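Local coordinates for major allergen Dau c 1 (Daucus carota, PDB 2WQL), which is a major carrot allergen of the pathogenesis-related Bet v 1 family, may bind abscisic acid, and here holds a polyether in its internal pocket, at residues A[14-19]-A[77-82]; A[102-105]-A[111-114]; A[21-26]-A[142-147]. The protein carries 4 engineered substitutions. All coordinates share one frame; numbering follows the deposited sequence.

Overall arrangement
From the N terminus, the start of helix 16-25 and the two residues before it give 14-19 to contact 1, and the end of the helix gives 21-26 to contact 3. The chain then runs through helix 27-34 and strands 41-45, 53-57 and 66-75 before 77-82 closes contact 1, at the turn leading into strand 80-87. Contact 2 follows in series as the hairpin of strands 95-106 and 112-122, a short loop nested inside the loop closed by contact 3. That loop is closed last, when 142-147 of helix 130-153 meets 21-26. Contacts 1 and 3 therefore cross. Together they tie helix 16-25 to the sheet and to the C-terminal helix, and both touch the bound polyether.

Contact 1 (A[14-19]-A[77-82]); sequences VSAEKI and EALSYD. Engineered in segment 77-82: Ser80 (natural residue Thr). With P4C (O-acetaldehydyl-hexaethylene glycol), chain E.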
loop_
_atom_site.group_PDB
_atom_site.type_symbol
_atom_site.label_atom_id
_atom_site.label_comp_id
_atom_site.label_asym_id
_atom_site.label_seq_id
_atom_site.Cartn_x
_atom_site.Cartn_y
_atom_site.Cartn_z
ATOM N N VAL A 14 -10.372 -11.415 9.591
ATOM C CA VAL A 14 -11.379 -11.364 10.642
ATOM C C VAL A 14 -11.621 -9.900 11.052
ATOM O O VAL A 14 -10.714 -9.068 11.000
ATOM C CB VAL A 14 -10.953 -12.188 11.882
ATOM C CG1 VAL A 14 -11.929 -11.987 13.022
ATOM C CG2 VAL A 14 -10.831 -13.663 11.535
ATOM N N SER A 15 -12.844 -9.590 11.465
ATOM C CA SER A 15 -13.219 -8.214 11.792
ATOM C C SER A 15 -12.513 -7.708 13.043
ATOM O O SER A 15 -12.069 -8.489 13.877
ATOM C CB SER A 15 -14.733 -8.106 11.976
ATOM O OG SER A 15 -15.126 -8.632 13.229
ATOM N N ALA A 16 -12.442 -6.389 13.153
ATOM C CA ALA A 16 -11.781 -5.700 14.269
ATOM C C ALA A 16 -12.389 -6.034 15.630
ATOM O O ALA A 16 -11.657 -6.302 16.583
ATOM C CB ALA A 16 -11.804 -4.167 14.030
ATOM N N GLU A 17 -13.716 -5.992 15.713
ATOM C CA GLU A 17 -14.430 -6.347 16.949
ATOM C C GLU A 17 -14.072 -7.760 17.403
ATOM O O GLU A 17 -13.795 -7.991 18.571
ATOM C CB GLU A 17 -15.965 -6.233 16.777
ATOM C CG GLU A 17 -16.541 -4.887 17.194
ATOM C CD GLU A 17 -18.024 -4.657 16.738
ATOM O OE1 GLU A 17 -18.966 -5.399 17.170
ATOM O OE2 GLU A 17 -18.264 -3.696 15.956
ATOM N N LYS A 18 -14.073 -8.694 16.465
ATOM C CA LYS A 18 -13.862 -10.099 16.787
ATOM C C LYS A 18 -12.404 -10.365 17.201
ATOM O O LYS A 18 -12.154 -11.092 18.164
ATOM C CB LYS A 18 -14.275 -10.959 15.593
ATOM C CG LYS A 18 -14.940 -12.277 15.933
ATOM C CD LYS A 18 -15.695 -12.841 14.704
ATOM C CE LYS A 18 -16.577 -14.060 15.039
ATOM N NZ LYS A 18 -16.541 -15.076 13.932
ATOM N N ILE A 19 -11.451 -9.769 16.488
ATOM C CA ILE A 19 -10.034 -9.924 16.817
ATOM C C ILE A 19 -9.750 -9.398 18.217
ATOM O O ILE A 19 -9.114 -10.068 19.033
ATOM C CB ILE A 19 -9.126 -9.195 15.796
ATOM C CG1 ILE A 19 -9.029 -9.999 14.499
ATOM C CG2 ILE A 19 -7.728 -9.000 16.336
ATOM C CD1 ILE A 19 -8.248 -11.285 14.630
ATOM N N GLU A 77 -14.665 0.045 23.377
ATOM C CA GLU A 77 -15.361 0.708 22.296
ATOM C C GLU A 77 -14.404 1.112 21.182
ATOM O O GLU A 77 -14.739 1.018 20.003
ATOM C CB GLU A 77 -16.086 1.930 22.847
ATOM C CG GLU A 77 -17.176 1.590 23.878
ATOM C CD GLU A 77 -18.363 0.822 23.265
ATOM O OE1 GLU A 77 -18.495 0.794 22.011
ATOM O OE2 GLU A 77 -19.171 0.249 24.038
ATOM N N ALA A 78 -13.204 1.541 21.559
ATOM C CA ALA A 78 -12.210 1.976 20.595
ATOM C C ALA A 78 -11.319 0.851 20.088
ATOM O O ALA A 78 -10.560 1.073 19.154
ATOM C CB ALA A 78 -11.372 3.052 21.192
ATOM N N LEU A 79 -11.426 -0.339 20.690
ATOM C CA LEU A 79 -10.564 -1.481 20.401
ATOM C C LEU A 79 -9.069 -1.135 20.591
ATOM O O LEU A 79 -8.238 -1.434 19.730
ATOM C CB LEU A 79 -10.820 -2.001 18.987
ATOM C CG LEU A 79 -12.283 -2.147 18.546
ATOM C CD1 LEU A 79 -12.366 -2.759 17.162
ATOM C CD2 LEU A 79 -13.097 -2.953 19.563
ATOM N N SER A 80 -8.734 -0.501 21.712
ATOM C CA SER A 80 -7.345 -0.264 22.056
ATOM C C SER A 80 -6.992 -0.911 23.386
ATOM O O SER A 80 -7.855 -1.120 24.243
ATOM C CB SER A 80 -7.023 1.233 22.095
ATOM O OG SER A 80 -7.544 1.869 23.240
ATOM N N TYR A 81 -5.715 -1.246 23.539
ATOM C CA TYR A 81 -5.208 -1.943 24.730
ATOM C C TYR A 81 -3.785 -1.470 24.977
ATOM O O TYR A 81 -2.968 -1.469 24.058
ATOM C CB TYR A 81 -5.236 -3.460 24.521
ATOM C CG TYR A 81 -4.860 -4.309 25.734
ATOM C CD1 TYR A 81 -5.757 -4.503 26.788
ATOM C CD2 TYR A 81 -3.628 -4.953 25.811
ATOM C CE1 TYR A 81 -5.418 -5.280 27.885
ATOM C CE2 TYR A 81 -3.285 -5.724 26.896
ATOM C CZ TYR A 81 -4.175 -5.890 27.931
ATOM O OH TYR A 81 -3.830 -6.667 29.019
ATOM N N ASP A 82 -3.516 -1.039 26.211
ATOM C CA ASP A 82 -2.192 -0.593 26.620
ATOM C C ASP A 82 -1.715 -1.468 27.764
ATOM O O ASP A 82 -2.463 -1.723 28.697
ATOM C CB ASP A 82 -2.237 0.860 27.087
ATOM C CG ASP A 82 -2.797 1.800 26.028
ATOM O OD1 ASP A 82 -2.273 1.814 24.901
ATOM O OD2 ASP A 82 -3.776 2.525 26.326
HETATM O O1 P4C E . -3.849 -9.662 26.127
HETATM C C2 P4C E . -2.738 -9.301 25.746
HETATM C C3 P4C E . -2.556 -8.502 24.469
HETATM O O4 P4C E . -1.160 -8.171 24.353
HETATM C C5 P4C E . -0.809 -7.079 23.474
HETATM C C6 P4C E . 0.583 -6.565 23.867
HETATM O O7 P4C E . 1.600 -7.165 23.070
HETATM C C8 P4C E . 1.663 -6.697 21.704
HETATM C C9 P4C E . 1.705 -7.827 20.649
HETATM O O10 P4C E . 0.499 -7.839 19.847
HETATM C C11 P4C E . 0.215 -9.097 19.205
HETATM C C12 P4C E . -0.988 -9.794 19.840
HETATM O O13 P4C E . -0.605 -11.068 20.379
HETATM C C14 P4C E . -1.682 -11.834 20.937
HETATM C C15 P4C E . -1.965 -11.419 22.377
HETATM O O16 P4C E . -1.402 -12.349 23.304
HETATM C C17 P4C E . -1.026 -11.779 24.581
HETATM C C18 P4C E . 0.230 -12.470 25.160
HETATM O O19 P4C E . 0.958 -11.637 26.097
HETATM C C20 P4C E . 2.203 -11.102 25.603
HETATM C C21 P4C E . 2.511 -9.747 26.272
HETATM O O22 P4C E . 2.800 -8.669 25.351
#
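Leu79 reaches across from the turn before strand 80-87 to Ala16 in the first turn of helix 16-25, joining the short N-terminal helix of the Bet v 1 fold to the curved sheet. The turn connects strands 66-75 and 80-87 through a G1 beta bulge, in which Leu79 and the engineered Ser80 both face Asn75, and Leu79 has left-handed helical backbone angles (56°/47°). Its CG stands beside the backbone N (chi1 -45°), and one branch does the touching: Leu79 CD1 lies 3.5 Å from Ala16 CB. The same methyl is 3.8 Å from Glu17 N, so it rests against the helix backbone as well as the alanine methyl. Val104 packs against both Leu79 and Ala16, and Pro106 adds to the surroundings of Ala16, making this the tight, buried and mainly apolar part of the contact. No hydrogen bond passes between the two segments.

The solvent side is looser. Glu17 is exposed, its CB points away from the turn, and it contributes little to the contact. Ser15 N-caps the helix through a weak bond from Lys18 N to Ser15 OG (3.4 Å).

The turn itself is partly covered by the second subunit, Lys115 of that subunit donating from NZ to Ala78 O and packing on Leu79. Farther along, Tyr81 belongs to the ligand pocket: its OH is hydrogen-bonded to Thr71 OG1, and its ring carbon CE2 approaches C3 of the polyether P4C to 3.8 Å.

Contact 2 (A[102-105]-A[111-114]); sequences MVVV and GSIT. Engineered in segment 102-105: Met102 (natural residue Leu).
The flat peptide groups on either side of Val105 meet those on either side of Ile113. Val104 and Thr114 send their side chains to one face of the sheet they form, and Val105 and Ile113 send theirs to the other. Two bonds link the edges, Val105 N to Ile113 O and Ile113 N to Val105 O, each 2.9 Å long. Ser112 CA adds a CA-H...O contact of 3.3 Å to Val105 O. This is an antiparallel hairpin of the Bet v 1 sheet, in which segments 102-105 and 112-114 run at 172° to each other; Val105-Ile113 is a hydrogen-bonded pair and Val104-Thr114 a non-hydrogen-bonded one. On the face turned to helix 16-25, Val104 and Thr114 lie side by side, with Val104 CG1 3.7 Å from Thr114 OG1. The Thr114 methyl stands anti to its own N (chi1 of OG1 -65°), which carries CG2 to 3.8 Å from the sulfur SD of the engineered Met102. Ile19 covers Thr114 and Ser112 from the helix, and Ser112 OG bonds to Val14 O. On the opposite face Val105 CG2 approaches Ile113 CB at 4.3 Å, while Val105 also packs on Glu9 of the second subunit.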
loop_
_atom_site.group_PDB
_atom_site.type_symbol
_atom_site.label_atom_id
_atom_site.label_comp_id
_atom_site.label_asym_id
_atom_site.label_seq_id
_atom_site.Cartn_x
_atom_site.Cartn_y
_atom_site.Cartn_z
ATOM N N MET A 102 -1.624 -0.812 21.758
ATOM C CA MET A 102 -2.195 -1.562 20.659
ATOM C C MET A 102 -3.546 -0.994 20.262
ATOM O O MET A 102 -4.355 -0.614 21.114
ATOM C CB MET A 102 -2.370 -3.018 21.060
ATOM C CG MET A 102 -2.682 -3.922 19.913
ATOM S SD MET A 102 -3.031 -5.583 20.475
ATOM C CE MET A 102 -4.673 -5.322 21.148
ATOM N N VAL A 103 -3.796 -0.942 18.963
ATOM C CA VAL A 103 -5.115 -0.566 18.477
ATOM C C VAL A 103 -5.482 -1.480 17.308
ATOM O O VAL A 103 -4.641 -1.786 16.488
ATOM C CB VAL A 103 -5.165 0.931 18.076
ATOM C CG1 VAL A 103 -4.221 1.215 16.909
ATOM C CG2 VAL A 103 -6.589 1.368 17.749
ATOM N N VAL A 104 -6.727 -1.936 17.261
ATOM C CA VAL A 104 -7.210 -2.771 16.165
ATOM C C VAL A 104 -8.076 -1.886 15.277
ATOM O O VAL A 104 -9.077 -1.366 15.727
ATOM C CB VAL A 104 -8.037 -3.963 16.671
ATOM C CG1 VAL A 104 -8.318 -4.900 15.551
ATOM C CG2 VAL A 104 -7.313 -4.683 17.785
ATOM N N VAL A 105 -7.695 -1.695 14.022
ATOM C CA VAL A 105 -8.478 -0.814 13.155
ATOM C C VAL A 105 -9.137 -1.595 12.018
ATOM O O VAL A 105 -8.529 -2.502 11.468
ATOM C CB VAL A 105 -7.644 0.391 12.588
ATOM C CG1 VAL A 105 -6.585 0.835 13.569
ATOM C CG2 VAL A 105 -7.022 0.049 11.276
ATOM N N GLY A 111 -12.101 -6.808 7.114
ATOM C CA GLY A 111 -11.056 -7.343 7.976
ATOM C C GLY A 111 -10.499 -6.273 8.885
ATOM O O GLY A 111 -11.191 -5.298 9.184
ATOM N N SER A 112 -9.252 -6.455 9.322
ATOM C CA SER A 112 -8.632 -5.554 10.288
ATOM C C SER A 112 -7.105 -5.527 10.223
ATOM O O SER A 112 -6.491 -6.422 9.669
ATOM C CB SER A 112 -9.062 -5.957 11.700
ATOM O OG SER A 112 -8.702 -7.312 11.995
ATOM N N ILE A 113 -6.517 -4.472 10.778
ATOM C CA ILE A 113 -5.080 -4.383 11.017
ATOM C C ILE A 113 -4.890 -4.119 12.497
ATOM O O ILE A 113 -5.479 -3.192 13.032
ATOM C CB ILE A 113 -4.411 -3.226 10.250
ATOM C CG1 ILE A 113 -4.569 -3.397 8.736
ATOM C CG2 ILE A 113 -2.931 -3.181 10.553
ATOM C CD1 ILE A 113 -4.188 -2.182 7.940
ATOM N N THR A 114 -4.078 -4.938 13.157
ATOM C CA THR A 114 -3.767 -4.757 14.566
ATOM C C THR A 114 -2.392 -4.079 14.622
ATOM O O THR A 114 -1.380 -4.675 14.213
ATOM C CB THR A 114 -3.777 -6.113 15.316
ATOM O OG1 THR A 114 -5.102 -6.649 15.291
ATOM C CG2 THR A 114 -3.345 -5.967 16.742
#

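Contact 3 (A[21-26]-A[142-147]); sequences SGIVLD and ALFKAI. With P4C (O-acetaldehydyl-hexaethylene glycol), chain E.
In the Bet v 1 fold the short helix 16-25 lies against the long C-terminal helix 130-153 beside the ligand pocket, and here Gly22 and Ile23 meet Phe144 and Ile147. The axes of the two helical segments pass 10.0 Å apart at 122°. Ile23 divides its branches between the two partners. With CG1 held between the backbone N and the carbonyl carbon (chi1 72°), its CD1 extends to 3.8 Å from Phe144 CE1, while the other branch, CG2, meets Ile147 CG2 at 3.9 Å. The Ile23 and Ile147 side chains cross at about a right angle. Ile147 CG2 also lies against the main chain of Gly22, 3.9 Å from Gly22 C. The Phe144 ring packs on Ile10 and Ser12 of strand 5-12 and on Thr114. The polyether P4C reaches the edge of the same ring with C12. Helix 16-25 ends in a wider pi-type turn, closed by the bond from Asp26 N to Ser21 O.

Two further approaches belong to the pocket: Leu143 CD2 lies 3.3 Å from P4C O16, and P4C O1 comes to 3.1 Å from Ile23 O, where a hydrogen bond is doubtful for an aldehyde oxygen. No hydrogen bond passes between 21-26 and 142-147; the contact is van der Waals packing of apolar side chains and the Gly22 main chain, with Ile23 packing on helix 130-153 and also bordering the pocket.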
loop_
_atom_site.group_PDB
_atom_site.type_symbol
_atom_site.label_atom_id
_atom_site.label_comp_id
_atom_site.label_asym_id
_atom_site.label_seq_id
_atom_site.Cartn_x
_atom_site.Cartn_y
_atom_site.Cartn_z
ATOM N N SER A 21 -11.776 -9.105 20.666
ATOM C CA SER A 21 -12.375 -9.934 21.697
ATOM C C SER A 21 -11.485 -11.143 21.951
ATOM O O SER A 21 -11.371 -11.604 23.076
ATOM C CB SER A 21 -13.790 -10.369 21.319
ATOM O OG SER A 21 -13.746 -11.321 20.264
ATOM N N GLY A 22 -10.830 -11.638 20.913
ATOM C CA GLY A 22 -9.998 -12.814 21.054
ATOM C C GLY A 22 -8.656 -12.530 21.700
ATOM O O GLY A 22 -8.194 -13.291 22.545
ATOM N N ILE A 23 -8.013 -11.441 21.296
ATOM C CA ILE A 23 -6.645 -11.187 21.743
ATOM C C ILE A 23 -6.573 -10.256 22.944
ATOM O O ILE A 23 -5.486 -10.057 23.471
ATOM C CB ILE A 23 -5.723 -10.656 20.610
ATOM C CG1 ILE A 23 -6.071 -9.211 20.243
ATOM C CG2 ILE A 23 -5.780 -11.573 19.383
ATOM C CD1 ILE A 23 -5.308 -8.666 19.032
ATOM N N VAL A 24 -7.706 -9.704 23.387
ATOM C CA VAL A 24 -7.756 -8.918 24.635
ATOM C C VAL A 24 -8.847 -9.394 25.600
ATOM O O VAL A 24 -8.547 -9.924 26.673
ATOM C CB VAL A 24 -7.963 -7.417 24.351
ATOM C CG1 VAL A 24 -8.161 -6.658 25.642
ATOM C CG2 VAL A 24 -6.782 -6.848 23.574
ATOM N N LEU A 25 -10.112 -9.219 25.222
ATOM C CA LEU A 25 -11.214 -9.401 26.178
ATOM C C LEU A 25 -11.319 -10.809 26.741
ATOM O O LEU A 25 -11.470 -10.975 27.956
ATOM C CB LEU A 25 -12.564 -9.005 25.556
ATOM C CG LEU A 25 -12.729 -7.521 25.201
ATOM C CD1 LEU A 25 -14.140 -7.214 24.729
ATOM C CD2 LEU A 25 -12.342 -6.647 26.382
ATOM N N ASP A 26 -11.239 -11.803 25.854
ATOM C CA ASP A 26 -11.458 -13.207 26.206
ATOM C C ASP A 26 -10.170 -14.020 26.187
ATOM O O ASP A 26 -10.205 -15.245 26.235
ATOM C CB ASP A 26 -12.471 -13.829 25.243
ATOM C CG ASP A 26 -13.793 -13.083 25.224
ATOM O OD1 ASP A 26 -14.202 -12.566 26.289
ATOM O OD2 ASP A 26 -14.435 -13.032 24.149
ATOM N N ALA A 142 2.751 -15.491 15.850
ATOM C CA ALA A 142 2.377 -16.903 16.001
ATOM C C ALA A 142 1.145 -17.054 16.889
ATOM O O ALA A 142 0.212 -17.775 16.561
ATOM C CB ALA A 142 3.535 -17.716 16.577
ATOM N N LEU A 143 1.153 -16.365 18.022
ATOM C CA LEU A 143 0.056 -16.438 18.959
ATOM C C LEU A 143 -1.188 -15.744 18.391
ATOM O O LEU A 143 -2.300 -16.273 18.494
ATOM C CB LEU A 143 0.463 -15.822 20.299
ATOM C CG LEU A 143 -0.542 -15.948 21.446
ATOM C CD1 LEU A 143 -0.883 -17.417 21.693
ATOM C CD2 LEU A 143 0.020 -15.271 22.702
ATOM N N PHE A 144 -1.004 -14.583 17.778
ATOM C CA PHE A 144 -2.101 -13.883 17.113
ATOM C C PHE A 144 -2.831 -14.807 16.143
ATOM O O PHE A 144 -4.062 -14.909 16.177
ATOM C CB PHE A 144 -1.573 -12.671 16.340
ATOM C CG PHE A 144 -2.642 -11.874 15.648
ATOM C CD1 PHE A 144 -3.140 -10.713 16.230
ATOM C CD2 PHE A 144 -3.152 -12.266 14.438
ATOM C CE1 PHE A 144 -4.118 -9.965 15.611
ATOM C CE2 PHE A 144 -4.139 -11.531 13.816
ATOM C CZ PHE A 144 -4.620 -10.369 14.410
ATOM N N LYS A 145 -2.064 -15.480 15.288
ATOM C CA LYS A 145 -2.625 -16.297 14.233
ATOM C C LYS A 145 -3.248 -17.591 14.743
ATOM O O LYS A 145 -4.186 -18.114 14.147
ATOM C CB LYS A 145 -1.564 -16.584 13.165
ATOM C CG LYS A 145 -1.174 -15.357 12.315
ATOM C CD LYS A 145 -2.363 -14.823 11.512
ATOM C CE LYS A 145 -1.981 -13.745 10.492
ATOM N NZ LYS A 145 -3.217 -13.227 9.785
ATOM N N ALA A 146 -2.732 -18.123 15.840
ATOM C CA ALA A 146 -3.363 -19.280 16.465
ATOM C C ALA A 146 -4.755 -18.870 16.959
ATOM O O ALA A 146 -5.715 -19.623 16.833
ATOM C CB ALA A 146 -2.506 -19.816 17.611
ATOM N N ILE A 147 -4.853 -17.659 17.508
ATOM C CA ILE A 147 -6.128 -17.115 17.978
ATOM C C ILE A 147 -7.069 -16.816 16.809
ATOM O O ILE A 147 -8.263 -17.127 16.864
ATOM C CB ILE A 147 -5.921 -15.850 18.865
ATOM C CG1 ILE A 147 -5.294 -16.237 20.208
ATOM C CG2 ILE A 147 -7.231 -15.134 19.138
ATOM C CD1 ILE A 147 -4.665 -15.075 20.948
HETATM O O1 P4C E . -3.849 -9.662 26.127
HETATM C C2 P4C E . -2.738 -9.301 25.746
HETATM C C3 P4C E . -2.556 -8.502 24.469
HETATM O O4 P4C E . -1.160 -8.171 24.353
HETATM C C5 P4C E . -0.809 -7.079 23.474
HETATM C C6 P4C E . 0.583 -6.565 23.867
HETATM O O7 P4C E . 1.600 -7.165 23.070
HETATM C C8 P4C E . 1.663 -6.697 21.704
HETATM C C9 P4C E . 1.705 -7.827 20.649
HETATM O O10 P4C E . 0.499 -7.839 19.847
HETATM C C11 P4C E . 0.215 -9.097 19.205
HETATM C C12 P4C E . -0.988 -9.794 19.840
HETATM O O13 P4C E . -0.605 -11.068 20.379
HETATM C C14 P4C E . -1.682 -11.834 20.937
HETATM C C15 P4C E . -1.965 -11.419 22.377
HETATM O O16 P4C E . -1.402 -12.349 23.304
HETATM C C17 P4C E . -1.026 -11.779 24.581
HETATM C C18 P4C E . 0.230 -12.470 25.160
HETATM O O19 P4C E . 0.958 -11.637 26.097
HETATM C C20 P4C E . 2.203 -11.102 25.603
HETATM C C21 P4C E . 2.511 -9.747 26.272
HETATM O O22 P4C E . 2.800 -8.669 25.351
#